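Long-range contacts in glycoside hydrolase YxiA (Bacillus licheniformis, PDB 3LV4), which probably hydrolyses glycosidic bonds in L-arabinan, as a calcium-binding glycoside hydrolase of family 43 related to arabinan endo-1,5-alpha-L-arabinosidases: residues P101-G106 against H143-D148; S165-I170 against G195-I200. All coordinates share one frame; numbering follows the deposited sequence.

Contact 1. Residues P101-G106 against H143-D148. With ACT (acetate ion), chain G.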
ATOM      1  N   PRO A 101     -17.733  -2.588 -12.584  1.00 10.30           N
ATOM      2  CA  PRO A 101     -17.347  -1.286 -12.029  1.00  9.61           C
ATOM      3  C   PRO A 101     -18.526  -0.319 -11.902  1.00 10.61           C
ATOM      4  O   PRO A 101     -18.411   0.847 -12.276  1.00 12.45           O
ATOM      5  CB  PRO A 101     -16.342  -0.758 -13.052  1.00 10.77           C
ATOM      6  CG  PRO A 101     -16.768  -1.365 -14.342  1.00 10.76           C
ATOM      7  CD  PRO A 101     -17.365  -2.722 -14.005  1.00 12.09           C
ATOM      8  N   ARG A 102     -19.647  -0.817 -11.386  1.00 10.18           N
ATOM      9  CA  ARG A 102     -20.815   0.002 -11.129  1.00 10.19           C
ATOM     10  C   ARG A 102     -20.611   0.659  -9.781  1.00 10.94           C
ATOM     11  O   ARG A 102     -20.909   0.060  -8.750  1.00 10.48           O
ATOM     12  CB  ARG A 102     -22.058  -0.889 -11.106  1.00 12.14           C
ATOM     13  CG  ARG A 102     -23.359  -0.182 -10.776  1.00 14.15           C
ATOM     14  CD  ARG A 102     -23.863   0.590 -11.966  1.00 14.60           C
ATOM     15  NE  ARG A 102     -25.166   1.199 -11.716  1.00 15.69           N
ATOM     16  CZ  ARG A 102     -25.920   1.730 -12.672  1.00 14.20           C
ATOM     17  NH1 ARG A 102     -25.501   1.707 -13.932  1.00 12.88           N
ATOM     18  NH2 ARG A 102     -27.091   2.270 -12.370  1.00 14.11           N
ATOM     19  N   SER A 103     -20.094   1.887  -9.786  1.00  9.72           N
ATOM     20  CA  SER A 103     -19.648   2.515  -8.546  1.00  8.16           C
ATOM     21  C   SER A 103     -19.939   4.000  -8.503  1.00  9.07           C
ATOM     22  O   SER A 103     -20.093   4.657  -9.539  1.00  9.76           O
ATOM     23  CB  SER A 103     -18.141   2.300  -8.347  1.00  8.36           C
ATOM     24  OG  SER A 103     -17.794   0.938  -8.503  1.00  9.31           O
ATOM     25  N   ALA A 104     -20.018   4.518  -7.285  1.00  9.20           N
ATOM     26  CA  ALA A 104     -20.108   5.951  -7.057  1.00  9.83           C
ATOM     27  C   ALA A 104     -19.060   6.356  -6.031  1.00  9.79           C
ATOM     28  O   ALA A 104     -18.792   5.615  -5.080  1.00  9.43           O
ATOM     29  CB  ALA A 104     -21.516   6.344  -6.581  1.00  9.22           C
ATOM     30  N   LEU A 105     -18.465   7.528  -6.243  1.00  8.14           N
ATOM     31  CA  LEU A 105     -17.462   8.069  -5.341  1.00  7.23           C
ATOM     32  C   LEU A 105     -17.947   9.438  -4.871  1.00 10.52           C
ATOM     33  O   LEU A 105     -18.289  10.302  -5.687  1.00  9.03           O
ATOM     34  CB  LEU A 105     -16.117   8.200  -6.079  1.00  8.08           C
ATOM     35  CG  LEU A 105     -14.935   8.872  -5.369  1.00 12.84           C
ATOM     36  CD1 LEU A 105     -14.375   7.984  -4.283  1.00 13.95           C
ATOM     37  CD2 LEU A 105     -13.849   9.199  -6.392  1.00 16.44           C
ATOM     38  N   GLY A 106     -17.994   9.639  -3.560  1.00 10.00           N
ATOM     39  CA  GLY A 106     -18.507  10.886  -3.022  1.00  9.54           C
ATOM     40  C   GLY A 106     -17.679  11.432  -1.883  1.00 11.06           C
ATOM     41  O   GLY A 106     -16.678  10.828  -1.486  1.00  9.75           O
ATOM     42  N   HIS A 143     -11.900   3.628 -18.917  1.00 10.80           N
ATOM     43  CA  HIS A 143     -12.352   4.443 -17.799  1.00  9.06           C
ATOM     44  C   HIS A 143     -12.169   3.706 -16.485  1.00  7.74           C
ATOM     45  O   HIS A 143     -12.259   2.486 -16.434  1.00  8.60           O
ATOM     46  CB  HIS A 143     -13.828   4.838 -17.962  1.00 10.68           C
ATOM     47  CG  HIS A 143     -14.090   5.700 -19.158  1.00 10.22           C
ATOM     48  ND1 HIS A 143     -15.117   5.456 -20.047  1.00  9.97           N
ATOM     49  CD2 HIS A 143     -13.443   6.795 -19.623  1.00  9.89           C
ATOM     50  CE1 HIS A 143     -15.095   6.365 -21.001  1.00 10.33           C
ATOM     51  NE2 HIS A 143     -14.088   7.193 -20.765  1.00 10.59           N
ATOM     52  N   PRO A 144     -11.917   4.455 -15.408  1.00  9.34           N
ATOM     53  CA  PRO A 144     -11.666   3.830 -14.106  1.00  7.93           C
ATOM     54  C   PRO A 144     -12.939   3.275 -13.486  1.00  8.70           C
ATOM     55  O   PRO A 144     -14.042   3.609 -13.924  1.00  8.31           O
ATOM     56  CB  PRO A 144     -11.152   5.004 -13.260  1.00  7.06           C
ATOM     57  CG  PRO A 144     -11.851   6.197 -13.848  1.00  7.96           C
ATOM     58  CD  PRO A 144     -11.856   5.926 -15.340  1.00  9.76           C
ATOM     59  N   ASN A 145     -12.765   2.395 -12.501  1.00  8.54           N
ATOM     60  CA  ASN A 145     -13.785   2.091 -11.510  1.00  8.85           C
ATOM     61  C   ASN A 145     -13.552   3.134 -10.423  1.00  8.72           C
ATOM     62  O   ASN A 145     -12.436   3.248  -9.925  1.00  9.37           O
ATOM     63  CB  ASN A 145     -13.556   0.681 -10.946  1.00  7.68           C
ATOM     64  CG  ASN A 145     -14.678   0.220 -10.026  1.00  9.93           C
ATOM     65  OD1 ASN A 145     -14.568  -0.814  -9.345  1.00 12.89           O
ATOM     66  ND2 ASN A 145     -15.765   0.971 -10.006  1.00  7.35           N
ATOM     67  N   VAL A 146     -14.575   3.913 -10.075  1.00  7.37           N
ATOM     68  CA  VAL A 146     -14.375   5.077  -9.204  1.00  7.13           C
ATOM     69  C   VAL A 146     -14.328   4.719  -7.715  1.00  7.83           C
ATOM     70  O   VAL A 146     -15.199   5.107  -6.926  1.00  9.06           O
ATOM     71  CB  VAL A 146     -15.395   6.212  -9.500  1.00  7.69           C
ATOM     72  CG1 VAL A 146     -15.245   6.668 -10.945  1.00 10.30           C
ATOM     73  CG2 VAL A 146     -16.842   5.755  -9.234  1.00  8.95           C
ATOM     74  N   VAL A 147     -13.276   3.995  -7.345  1.00  7.72           N
ATOM     75  CA  VAL A 147     -13.101   3.526  -5.981  1.00  8.19           C
ATOM     76  C   VAL A 147     -11.647   3.758  -5.545  1.00  8.10           C
ATOM     77  O   VAL A 147     -10.830   4.262  -6.321  1.00  7.72           O
ATOM     78  CB  VAL A 147     -13.450   2.019  -5.865  1.00  8.47           C
ATOM     79  CG1 VAL A 147     -14.903   1.778  -6.260  1.00  6.91           C
ATOM     80  CG2 VAL A 147     -12.503   1.163  -6.740  1.00  8.85           C
ATOM     81  N   ASP A 148     -11.335   3.411  -4.299  1.00  8.24           N
ATOM     82  CA  ASP A 148      -9.955   3.434  -3.806  1.00 10.61           C
ATOM     83  C   ASP A 148      -9.232   4.782  -3.923  1.00  9.66           C
ATOM     84  O   ASP A 148      -8.110   4.832  -4.416  1.00 10.63           O
ATOM     85  CB  ASP A 148      -9.111   2.365  -4.520  1.00 10.59           C
ATOM     86  CG  ASP A 148      -9.529   0.952  -4.177  1.00 12.59           C
ATOM     87  OD1 ASP A 148     -10.546   0.771  -3.466  1.00 12.52           O
ATOM     88  OD2 ASP A 148      -8.827   0.015  -4.632  1.00 12.23           O
TER
HETATM   89  C   ACT G 602     -27.467   3.904 -15.828  1.00 24.32           C
HETATM   90  O   ACT G 602     -28.087   3.614 -14.777  1.00 26.00           O
HETATM   91  OXT ACT G 602     -26.704   3.023 -16.269  1.00 17.82           O
HETATM   92  CH3 ACT G 602     -27.618   5.240 -16.501  1.00 24.34           C
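Ser103 and Leu105 pack against Asn145 and Val146 in a buried contact between two blades of the five-bladed beta-propeller typical of family 43. Strand 103-110 belongs to the sheet running from strand 80-83 to strand 118-126, while 143-148 is the connection leading into the next sheet, starting at strand 150-153. The polar link is a hydrogen bond from Asn145 ND2 to Ser103 OG, modelled at 2.5 Å, a length too short to take literally, with the hydroxyl oxygen almost in the amide plane. Asn145 has CG anti to its backbone N (chi1 -173°), which carries the amide across to the strand and lays ND2 3.5 Å from Pro101 CB. The same amide nitrogen also bonds Ser126 OG on the neighbouring strand, so two serines probably hold its rotation. Next along, Val146 sends CG2 against the backbone of Ser103, 3.4 Å from its O. Val146 is the centre of an inverse gamma turn closed by Val147 N to Asn145 O (2.8 Å), just ahead of Asp148, predicted to modulate the pKa of the acid catalyst. That turn brings the Val146 carbonyl to Leu105: its O, buried without a hydrogen-bonding partner in the model, lies 3.3 Å from Leu105 CB.

Contact 2. Residues S165-I170 against G195-I200. With ACT (acetate ion), chain H.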
ATOM      1  N   SER A 165      -9.463   1.175  -9.551  1.00  8.34           N
ATOM      2  CA  SER A 165      -9.233  -0.237  -9.300  1.00  7.49           C
ATOM      3  C   SER A 165      -9.582  -1.001 -10.558  1.00  7.64           C
ATOM      4  O   SER A 165     -10.716  -0.915 -11.036  1.00  9.31           O
ATOM      5  CB  SER A 165     -10.140  -0.759  -8.194  1.00  7.92           C
ATOM      6  OG  SER A 165     -10.131  -2.180  -8.225  1.00  7.90           O
ATOM      7  N   TYR A 166      -8.617  -1.754 -11.079  1.00  7.45           N
ATOM      8  CA  TYR A 166      -8.836  -2.583 -12.263  1.00  7.86           C
ATOM      9  C   TYR A 166      -9.415  -1.700 -13.367  1.00  8.65           C
ATOM     10  O   TYR A 166      -8.991  -0.560 -13.530  1.00  9.41           O
ATOM     11  CB  TYR A 166      -9.791  -3.746 -11.962  1.00  8.94           C
ATOM     12  CG  TYR A 166      -9.266  -4.842 -11.038  1.00  9.18           C
ATOM     13  CD1 TYR A 166      -8.439  -4.555  -9.951  1.00 11.06           C
ATOM     14  CD2 TYR A 166      -9.644  -6.171 -11.235  1.00 10.16           C
ATOM     15  CE1 TYR A 166      -7.981  -5.574  -9.103  1.00 10.49           C
ATOM     16  CE2 TYR A 166      -9.197  -7.185 -10.396  1.00 11.58           C
ATOM     17  CZ  TYR A 166      -8.370  -6.884  -9.332  1.00 12.25           C
ATOM     18  OH  TYR A 166      -7.946  -7.913  -8.502  1.00 13.47           O
ATOM     19  N   SER A 167     -10.401  -2.209 -14.105  1.00  9.30           N
ATOM     20  CA  SER A 167     -11.007  -1.440 -15.204  1.00  8.72           C
ATOM     21  C   SER A 167      -9.979  -0.645 -16.026  1.00  9.11           C
ATOM     22  O   SER A 167      -8.972  -1.204 -16.474  1.00  9.62           O
ATOM     23  CB  SER A 167     -12.117  -0.524 -14.669  1.00  7.93           C
ATOM     24  OG  SER A 167     -13.210  -1.298 -14.181  1.00 10.09           O
ATOM     25  N   GLY A 168     -10.217   0.655 -16.205  1.00  8.27           N
ATOM     26  CA  GLY A 168      -9.413   1.451 -17.119  1.00  7.26           C
ATOM     27  C   GLY A 168      -8.099   1.951 -16.559  1.00 11.55           C
ATOM     28  O   GLY A 168      -7.294   2.549 -17.290  1.00 12.31           O
ATOM     29  N   GLY A 169      -7.873   1.730 -15.265  1.00 10.52           N
ATOM     30  CA  GLY A 169      -6.596   2.078 -14.668  1.00 11.00           C
ATOM     31  C   GLY A 169      -6.680   2.996 -13.465  1.00  9.64           C
ATOM     32  O   GLY A 169      -7.748   3.181 -12.868  1.00  9.67           O
ATOM     33  N   ILE A 170      -5.536   3.572 -13.118  1.00  8.17           N
ATOM     34  CA  ILE A 170      -5.394   4.446 -11.964  1.00  7.93           C
ATOM     35  C   ILE A 170      -5.254   5.863 -12.495  1.00  8.97           C
ATOM     36  O   ILE A 170      -4.435   6.116 -13.380  1.00  9.80           O
ATOM     37  CB  ILE A 170      -4.119   4.074 -11.155  1.00  7.53           C
ATOM     38  CG1 ILE A 170      -4.190   2.615 -10.675  1.00  8.10           C
ATOM     39  CG2 ILE A 170      -3.872   5.070 -10.006  1.00  7.87           C
ATOM     40  CD1 ILE A 170      -5.410   2.287  -9.784  1.00  8.00           C
ATOM     41  N   GLY A 195      -5.231  -0.080 -17.584  1.00 10.07           N
ATOM     42  CA  GLY A 195      -6.065  -0.172 -18.766  1.00 10.96           C
ATOM     43  C   GLY A 195      -6.395  -1.627 -19.012  1.00  9.59           C
ATOM     44  O   GLY A 195      -5.683  -2.510 -18.543  1.00  9.51           O
ATOM     45  N   ASN A 196      -7.483  -1.880 -19.729  1.00  8.43           N
ATOM     46  CA  ASN A 196      -7.839  -3.237 -20.130  1.00  9.38           C
ATOM     47  C   ASN A 196      -7.984  -4.211 -18.962  1.00  9.83           C
ATOM     48  O   ASN A 196      -7.586  -5.366 -19.062  1.00 10.68           O
ATOM     49  CB  ASN A 196      -6.819  -3.775 -21.140  1.00 11.06           C
ATOM     50  CG  ASN A 196      -6.791  -2.964 -22.418  1.00 12.36           C
ATOM     51  OD1 ASN A 196      -7.810  -2.384 -22.817  1.00 13.16           O
ATOM     52  ND2 ASN A 196      -5.628  -2.908 -23.068  1.00 11.26           N
ATOM     53  N   HIS A 197      -8.578  -3.743 -17.867  1.00 10.03           N
ATOM     54  CA  HIS A 197      -8.883  -4.606 -16.735  1.00  9.41           C
ATOM     55  C   HIS A 197      -7.628  -5.266 -16.134  1.00 10.65           C
ATOM     56  O   HIS A 197      -7.609  -6.473 -15.876  1.00 11.25           O
ATOM     57  CB  HIS A 197      -9.930  -5.661 -17.135  1.00 11.24           C
ATOM     58  CG  HIS A 197     -11.265  -5.082 -17.486  1.00 12.31           C
ATOM     59  ND1 HIS A 197     -11.678  -4.882 -18.789  1.00 14.45           N
ATOM     60  CD2 HIS A 197     -12.289  -4.670 -16.704  1.00  9.66           C
ATOM     61  CE1 HIS A 197     -12.893  -4.369 -18.793  1.00 11.19           C
ATOM     62  NE2 HIS A 197     -13.290  -4.234 -17.538  1.00 14.60           N
ATOM     63  N   SER A 198      -6.594  -4.459 -15.909  1.00  9.15           N
ATOM     64  CA  SER A 198      -5.384  -4.907 -15.223  1.00  7.95           C
ATOM     65  C   SER A 198      -5.663  -5.017 -13.735  1.00  8.88           C
ATOM     66  O   SER A 198      -6.390  -4.196 -13.175  1.00 10.18           O
ATOM     67  CB  SER A 198      -4.270  -3.878 -15.387  1.00  9.90           C
ATOM     68  OG  SER A 198      -4.031  -3.588 -16.746  1.00 11.00           O
ATOM     69  N   ARG A 199      -5.055  -5.996 -13.080  1.00  7.11           N
ATOM     70  CA  ARG A 199      -5.295  -6.168 -11.654  1.00  7.90           C
ATOM     71  C   ARG A 199      -4.366  -5.241 -10.889  1.00 10.33           C
ATOM     72  O   ARG A 199      -3.340  -5.668 -10.358  1.00 10.20           O
ATOM     73  CB  ARG A 199      -5.141  -7.630 -11.235  1.00  6.94           C
ATOM     74  CG  ARG A 199      -6.170  -8.529 -11.938  1.00  8.09           C
ATOM     75  CD  ARG A 199      -6.558  -9.744 -11.096  1.00  9.79           C
ATOM     76  NE  ARG A 199      -5.433 -10.658 -10.918  1.00  9.63           N
ATOM     77  CZ  ARG A 199      -5.439 -11.684 -10.074  1.00 12.59           C
ATOM     78  NH1 ARG A 199      -6.511 -11.919  -9.323  1.00 13.19           N
ATOM     79  NH2 ARG A 199      -4.376 -12.471  -9.976  1.00 11.44           N
ATOM     80  N   ILE A 200      -4.738  -3.963 -10.872  1.00  9.47           N
ATOM     81  CA  ILE A 200      -3.990  -2.916 -10.184  1.00  7.61           C
ATOM     82  C   ILE A 200      -4.995  -2.019  -9.476  1.00  8.30           C
ATOM     83  O   ILE A 200      -5.942  -1.538 -10.097  1.00  8.37           O
ATOM     84  CB  ILE A 200      -3.170  -2.058 -11.171  1.00  6.85           C
ATOM     85  CG1 ILE A 200      -2.306  -2.952 -12.073  1.00  7.76           C
ATOM     86  CG2 ILE A 200      -2.319  -1.039 -10.406  1.00  6.68           C
ATOM     87  CD1 ILE A 200      -1.473  -2.200 -13.112  1.00  9.35           C
TER
HETATM   88  C   ACT H 605     -13.192  -4.681 -13.244  1.00 38.28           C
HETATM   89  O   ACT H 605     -12.142  -4.654 -13.952  1.00 13.27           O
HETATM   90  OXT ACT H 605     -13.340  -3.768 -12.379  1.00 36.49           O
HETATM   91  CH3 ACT H 605     -14.221  -5.760 -13.425  1.00 49.30           C
HETATM   92  O   HOH W   1      -6.321  -0.556 -12.751  1.00 11.60           O
HETATM   93  O   HOH W   2      -9.311 -10.563  -9.088  1.00 27.96           O
HETATM   94  O   HOH W   3      -6.539  -1.498 -15.349  1.00  9.04           O
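Tyr166 and Arg199 carry much of this buried loop-to-loop contact in the family 43 beta-propeller, where a type II' beta turn from Tyr166 to Gly169, between strands 159-163 and 170-175, lies against the connection 195-200 that leads into strand 200-208. Two backbone hydrogen bonds join the loops: Tyr166 N to Ile200 O (2.9 Å), nearly straight at 169°, and the more bent His197 N to Ser167 O. Tyr166 CA adds a CH...O contact to Ser198 O.

Water adds further links. One molecule lies within hydrogen-bonding distance of Tyr166 O and Ile200 O; another sits by Ser167 O and accepts from Gly195 N and Ser198 N, so backbone groups of both loops share it.

The side-chain contact is a CH-pi interaction. Arg199 CA sits over one face of the Tyr166 ring, 3.8 Å from its centroid, and the arginine runs alongside the ring in the same direction, with Arg199 CG 3.7 Å from Tyr166 CE2. A bend at chi3 (-66°) then leaves the guanidinium steeply inclined to the ring, its NH2 salt-bridged to Asp264. An alanine at Tyr166 would probably leave the arginine's aliphatic chain without its flat support and open a gap beside it. On the apolar side, Ile170 CG1 meets Ile200 CG2 at 4.1 Å.

Two polar ends look beyond the loops: Ser165 OG bonds OE1 of Glu201, the predicted proton donor, and Ser167 OG reaches OXT of an acetate probably from the crystallisation liquor. Where the tyrosine and arginine side chains end, one water bridges Tyr166 OH (3.0 Å) and Arg199 NH1 (3.1 Å), lying near the ring plane and near the guanidinium plane.

The two contacts follow one another along the chain, contact 1 closing before contact 2 opens, and their centres are about 11 Å apart within the propeller. Contact 1 ties the sheet running from strand 80-83 to strand 118-126 to the connection into the next, from strand 150-153 to strand 190-193; contact 2 ties a loop of that second sheet to the connection into strand 200-208. They meet directly: Val147 CG2 packs 3.4 Å from Ser165 CB, and Pro101 CB lies 3.4 Å from Ser167 OG. Successive blades are thus stitched together beside two of the predicted active-site residues, Asp148, which ends one segment, and Glu201, which follows another, consistent with a shared part in shaping the active site.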